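Local atomic coordinates of Nrps/pks (Streptomyces albus, PDB entry 4OPE), a protein that is a ketosynthase domain of an AT-less type I polyketide synthase, probably joining acyl units by decarboxylative condensation in oxazolomycin biosynthesis. Residues D7-V12 against L185-I190; R158-F163 against G167-L172. All coordinates share one frame; numbering follows the deposited sequence.

Contact 1: D7-V12 against L185-I190; sequences DEIVIV and LACRAI
Ile9 meets Cys187 and Ile190 where a helix packs against the mixed sheet in the N-terminal half of a thiolase fold. Ile9 opens strand 9-17, and Cys187 and Ile190 lie on helix 178-192. The contact is small, buried and wholly apolar, with 149 Å² of surface covered. Ile9 is the hub. Its side chain starts toward the helix and splits into two branches. With CG1 beside the backbone N (chi1 -57°), CG2 falls anti to that N and faces the sulfur of Cys187. The CG1 branch carries CD1 to Ile190, and the two isoleucine side chains cross at a slant. Cys187 and Ile190 are three residues apart, nearly one helical turn, so both can face the same strand residue. Other strands complete the floor. Val265 of strand 263-272 touches Cys187, and Leu248 of strand 242-250 touches Ile190. Arg188 points away from the strand and forms a salt bridge with Asp194 of the second subunit, so this helix also reaches the dimer interface. The closer of the two touches is methyl to methyl, Ile9 CD1 to Ile190 CG2 at 3.6 Å. Ile9 CG2 stands 4.1 Å from Cys187 SG.

Contact 2: R158-F163 against G167-L172; sequences RVSYFF and GPSIAL
This is a buried polar contact between a helix and the strand that follows it, with a serine on each side. Ser160 belongs to helix 152-163 and Ser169 begins strand 169-173, an outermost strand of the sheet within this chain. Both CB atoms start toward the opposite segment, and the two hydroxyls meet. Ser169 OG donates a hydrogen bond to Ser160 OG at 2.9 Å. The hydroxyl of Ser169 is anti to its own backbone N (chi1 180°), which carries it out from the strand to the helix. That of Ser160 lies beside its backbone N, with chi1 at -71°, where it also makes a weak hydrogen bond to Ala156 O, one turn earlier in the helix.

A modelled water sits between Ser160 OG and Gly167 O, 3.0 Å from Gly167 O. It lies too close to Ser160 OG for the bridge to carry weight. Ser169 OG is held a second time by Asn157 ND2, from the same helix. These direct bonds serve hydroxyls that lie in the interior.

His272 of the second subunit packs on both Ser160 and Ser169, and farther along the strand Ala171 and Leu172 pair antiparallel with a strand of that subunit, so the sheet runs on across the interface. Strands 121-126 and 169-173 are parallel neighbours, and helix 152-163 lies in the connection between them. The contact lies where the helix returns to the strand in a beta-alpha-beta crossover, from strand 121-126 to strand 169-173, as in the thiolase fold.

How the contacts relate
Both contacts are buried and both place a helix against the same mixed sheet, about 17 Å apart between centres. Contact 1 joins elements distant in sequence and reaches an inner strand. Contact 2 joins neighbours in the chain at an outermost strand, and it is nested inside the loop closed by contact 1. The chemistry differs accordingly: apolar branches pack in contact 1, whereas a hydrogen bond between two serine hydroxyls joins the segments of contact 2. Helix 178-192 is the next element after strand 169-173, and Leu172 CD2 packs on Leu185 CD1 at 3.6 Å, so the two contacts touch. Both also reach the second subunit, contact 2 with more of its residues.

Contact 1: D7-V12 against L185-I190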
loop_
_atom_site.group_PDB
_atom_site.type_symbol
_atom_site.label_atom_id
_atom_site.label_comp_id
_atom_site.label_asym_id
_atom_site.label_seq_id
_atom_site.Cartn_x
_atom_site.Cartn_y
_atom_site.Cartn_z
ATOM N N ASP A 7 24.809 -9.103 1.209
ATOM C CA ASP A 7 24.637 -8.131 2.295
ATOM C C ASP A 7 23.177 -8.208 2.835
ATOM O O ASP A 7 22.166 -8.077 2.117
ATOM C CB ASP A 7 25.032 -6.706 1.883
ATOM C CG ASP A 7 25.436 -5.826 3.091
ATOM O OD1 ASP A 7 25.289 -6.271 4.256
ATOM O OD2 ASP A 7 25.915 -4.678 2.879
ATOM N N GLU A 8 23.091 -8.452 4.127
ATOM C CA GLU A 8 21.843 -8.771 4.735
ATOM C C GLU A 8 21.193 -7.459 5.142
ATOM O O GLU A 8 21.866 -6.439 5.300
ATOM C CB GLU A 8 22.086 -9.665 5.954
ATOM C CG GLU A 8 23.155 -10.748 5.756
ATOM C CD GLU A 8 23.281 -11.660 6.969
ATOM O OE1 GLU A 8 23.864 -11.196 7.984
ATOM O OE2 GLU A 8 22.790 -12.827 6.902
ATOM N N ILE A 9 19.884 -7.493 5.320
ATOM C CA ILE A 9 19.212 -6.407 5.925
ATOM C C ILE A 9 19.131 -6.687 7.396
ATOM O O ILE A 9 18.913 -7.832 7.772
ATOM C CB ILE A 9 17.799 -6.319 5.429
ATOM C CG1 ILE A 9 17.787 -6.190 3.912
ATOM C CG2 ILE A 9 17.098 -5.137 6.075
ATOM C CD1 ILE A 9 18.595 -5.036 3.411
ATOM N N VAL A 10 19.272 -5.639 8.220
ATOM C CA VAL A 10 19.113 -5.736 9.664
ATOM C C VAL A 10 18.207 -4.650 10.202
ATOM O O VAL A 10 17.977 -3.639 9.551
ATOM C CB VAL A 10 20.446 -5.605 10.393
ATOM C CG1 VAL A 10 21.402 -6.722 9.962
ATOM C CG2 VAL A 10 21.074 -4.229 10.159
ATOM N N ILE A 11 17.675 -4.902 11.385
ATOM C CA ILE A 11 16.842 -3.978 12.074
ATOM C C ILE A 11 17.713 -3.306 13.130
ATOM O O ILE A 11 18.299 -3.955 13.993
ATOM C CB ILE A 11 15.697 -4.697 12.819
ATOM C CG1 ILE A 11 14.683 -5.279 11.842
ATOM C CG2 ILE A 11 14.979 -3.760 13.816
ATOM C CD1 ILE A 11 13.639 -6.128 12.539
ATOM N N VAL A 12 17.726 -1.992 13.122
ATOM C CA VAL A 12 18.559 -1.283 14.056
ATOM C C VAL A 12 17.795 -0.401 15.007
ATOM O O VAL A 12 18.389 0.344 15.714
ATOM C CB VAL A 12 19.575 -0.408 13.324
ATOM C CG1 VAL A 12 20.373 -1.239 12.347
ATOM C CG2 VAL A 12 18.888 0.765 12.621
ATOM N N LEU A 185 8.296 -5.078 1.724
ATOM C CA LEU A 185 8.543 -4.131 0.672
ATOM C C LEU A 185 9.719 -3.247 1.001
ATOM O O LEU A 185 10.476 -2.862 0.102
ATOM C CB LEU A 185 7.294 -3.280 0.431
ATOM C CG LEU A 185 6.111 -3.961 -0.280
ATOM C CD1 LEU A 185 4.941 -2.997 -0.467
ATOM C CD2 LEU A 185 6.554 -4.537 -1.612
ATOM N N ALA A 186 9.876 -2.922 2.279
ATOM C CA ALA A 186 11.018 -2.141 2.710
ATOM C C ALA A 186 12.346 -2.874 2.488
ATOM O O ALA A 186 13.353 -2.257 2.094
ATOM C CB ALA A 186 10.888 -1.770 4.173
ATOM N N CYS A 187 12.361 -4.176 2.758
ATOM C CA CYS A 187 13.556 -4.963 2.577
ATOM C C CYS A 187 13.905 -5.049 1.121
ATOM O O CYS A 187 15.085 -4.927 0.774
ATOM C CB CYS A 187 13.390 -6.344 3.141
ATOM S SG CYS A 187 13.362 -6.341 4.950
ATOM N N ARG A 188 12.923 -5.191 0.246
ATOM C CA ARG A 188 13.273 -5.327 -1.156
ATOM C C ARG A 188 13.629 -3.987 -1.756
ATOM O O ARG A 188 14.411 -3.926 -2.673
ATOM C CB ARG A 188 12.182 -6.017 -1.956
ATOM C CG ARG A 188 11.960 -7.479 -1.529
ATOM C CD ARG A 188 12.926 -8.475 -2.186
ATOM N NE ARG A 188 12.214 -9.596 -2.822
ATOM C CZ ARG A 188 11.945 -10.774 -2.251
ATOM N NH1 ARG A 188 12.284 -11.055 -0.987
ATOM N NH2 ARG A 188 11.301 -11.691 -2.953
ATOM N N ALA A 189 13.091 -2.898 -1.216
ATOM C CA ALA A 189 13.467 -1.564 -1.695
ATOM C C ALA A 189 14.915 -1.349 -1.422
ATOM O O ALA A 189 15.629 -0.817 -2.249
ATOM C CB ALA A 189 12.666 -0.490 -0.983
ATOM N N ILE A 190 15.364 -1.761 -0.249
ATOM C CA ILE A 190 16.764 -1.587 0.087
ATOM C C ILE A 190 17.656 -2.451 -0.832
ATOM O O ILE A 190 18.539 -1.929 -1.416
ATOM C CB ILE A 190 17.032 -1.837 1.577
ATOM C CG1 ILE A 190 16.331 -0.754 2.419
ATOM C CG2 ILE A 190 18.526 -1.842 1.838
ATOM C CD1 ILE A 190 16.282 -1.035 3.905
#

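Contact 2: R158-F163 against G167-L172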
loop_
_atom_site.group_PDB
_atom_site.type_symbol
_atom_site.label_atom_id
_atom_site.label_comp_id
_atom_site.label_asym_id
_atom_site.label_seq_id
_atom_site.Cartn_x
_atom_site.Cartn_y
_atom_site.Cartn_z
ATOM N N ARG A 158 3.374 12.362 5.142
ATOM C CA ARG A 158 3.646 13.273 6.202
ATOM C C ARG A 158 4.931 12.892 6.979
ATOM O O ARG A 158 5.778 13.746 7.293
ATOM C CB ARG A 158 2.444 13.360 7.114
ATOM C CG ARG A 158 2.555 14.487 8.141
ATOM C CD ARG A 158 1.182 15.018 8.512
ATOM N NE ARG A 158 0.952 16.307 7.891
ATOM C CZ ARG A 158 -0.219 16.782 7.478
ATOM N NH1 ARG A 158 -1.338 16.095 7.573
ATOM N NH2 ARG A 158 -0.261 17.981 6.944
ATOM N N VAL A 159 5.114 11.625 7.262
ATOM C CA VAL A 159 6.415 11.198 7.790
ATOM C C VAL A 159 7.577 11.574 6.826
ATOM O O VAL A 159 8.603 12.184 7.226
ATOM C CB VAL A 159 6.391 9.702 8.120
ATOM C CG1 VAL A 159 7.795 9.155 8.333
ATOM C CG2 VAL A 159 5.589 9.519 9.375
ATOM N N SER A 160 7.409 11.234 5.558
ATOM C CA SER A 160 8.462 11.516 4.610
ATOM C C SER A 160 8.821 13.030 4.563
ATOM O O SER A 160 9.986 13.399 4.477
ATOM C CB SER A 160 8.106 10.966 3.225
ATOM O OG SER A 160 8.170 9.542 3.212
ATOM N N TYR A 161 7.808 13.883 4.661
ATOM C CA TYR A 161 7.983 15.300 4.561
ATOM C C TYR A 161 8.747 15.830 5.766
ATOM O O TYR A 161 9.787 16.459 5.636
ATOM C CB TYR A 161 6.638 15.958 4.492
ATOM C CG TYR A 161 6.698 17.414 4.754
ATOM C CD1 TYR A 161 7.267 18.276 3.806
ATOM C CD2 TYR A 161 6.184 17.949 5.922
ATOM C CE1 TYR A 161 7.326 19.637 4.019
ATOM C CE2 TYR A 161 6.263 19.303 6.171
ATOM C CZ TYR A 161 6.833 20.155 5.220
ATOM O OH TYR A 161 6.892 21.521 5.440
ATOM N N PHE A 162 8.236 15.533 6.941
ATOM C CA PHE A 162 8.743 16.063 8.166
ATOM C C PHE A 162 10.122 15.561 8.502
ATOM O O PHE A 162 10.892 16.276 9.096
ATOM C CB PHE A 162 7.795 15.729 9.318
ATOM C CG PHE A 162 8.250 16.253 10.641
ATOM C CD1 PHE A 162 8.095 17.604 10.970
ATOM C CD2 PHE A 162 8.860 15.416 11.559
ATOM C CE1 PHE A 162 8.501 18.085 12.199
ATOM C CE2 PHE A 162 9.287 15.896 12.790
ATOM C CZ PHE A 162 9.098 17.233 13.112
ATOM N N PHE A 163 10.441 14.323 8.195
ATOM C CA PHE A 163 11.773 13.794 8.541
ATOM C C PHE A 163 12.756 13.899 7.397
ATOM O O PHE A 163 13.906 13.474 7.526
ATOM C CB PHE A 163 11.652 12.314 8.925
ATOM C CG PHE A 163 10.964 12.102 10.217
ATOM C CD1 PHE A 163 9.600 12.057 10.285
ATOM C CD2 PHE A 163 11.695 11.953 11.376
ATOM C CE1 PHE A 163 8.970 11.847 11.513
ATOM C CE2 PHE A 163 11.061 11.762 12.602
ATOM C CZ PHE A 163 9.695 11.729 12.669
ATOM N N GLY A 167 13.223 8.768 -0.077
ATOM C CA GLY A 167 12.983 7.478 -0.684
ATOM C C GLY A 167 11.504 7.265 -0.936
ATOM O O GLY A 167 10.674 8.172 -0.757
ATOM N N PRO A 168 11.157 6.056 -1.359
ATOM C CA PRO A 168 9.778 5.648 -1.541
ATOM C C PRO A 168 8.958 5.980 -0.328
ATOM O O PRO A 168 9.418 5.781 0.800
ATOM C CB PRO A 168 9.874 4.136 -1.676
ATOM C CG PRO A 168 11.256 3.867 -2.109
ATOM C CD PRO A 168 12.106 4.948 -1.526
ATOM N N SER A 169 7.758 6.470 -0.548
ATOM C CA SER A 169 6.834 6.786 0.542
ATOM C C SER A 169 5.484 6.155 0.211
ATOM O O SER A 169 4.755 6.686 -0.553
ATOM C CB SER A 169 6.692 8.336 0.753
ATOM O OG SER A 169 5.780 8.693 1.822
ATOM N N ILE A 170 5.157 5.033 0.834
ATOM C CA ILE A 170 4.041 4.211 0.424
ATOM C C ILE A 170 3.216 3.751 1.585
ATOM O O ILE A 170 3.766 3.230 2.543
ATOM C CB ILE A 170 4.593 2.938 -0.231
ATOM C CG1 ILE A 170 5.540 3.325 -1.375
ATOM C CG2 ILE A 170 3.431 2.062 -0.713
ATOM C CD1 ILE A 170 6.144 2.141 -2.110
ATOM N N ALA A 171 1.912 3.892 1.511
ATOM C CA ALA A 171 1.055 3.275 2.496
ATOM C C ALA A 171 0.392 2.092 1.845
ATOM O O ALA A 171 0.161 2.075 0.627
ATOM C CB ALA A 171 0.011 4.239 3.011
ATOM N N LEU A 172 0.075 1.080 2.621
ATOM C CA LEU A 172 -0.458 -0.130 1.988
ATOM C C LEU A 172 -1.424 -0.884 2.896
ATOM O O LEU A 172 -1.294 -0.835 4.105
ATOM C CB LEU A 172 0.674 -1.006 1.454
ATOM C CG LEU A 172 1.654 -1.408 2.541
ATOM C CD1 LEU A 172 1.421 -2.854 2.929
ATOM C CD2 LEU A 172 3.083 -1.226 2.065
HETATM O O HOH W 1 10.220 8.601 2.165
#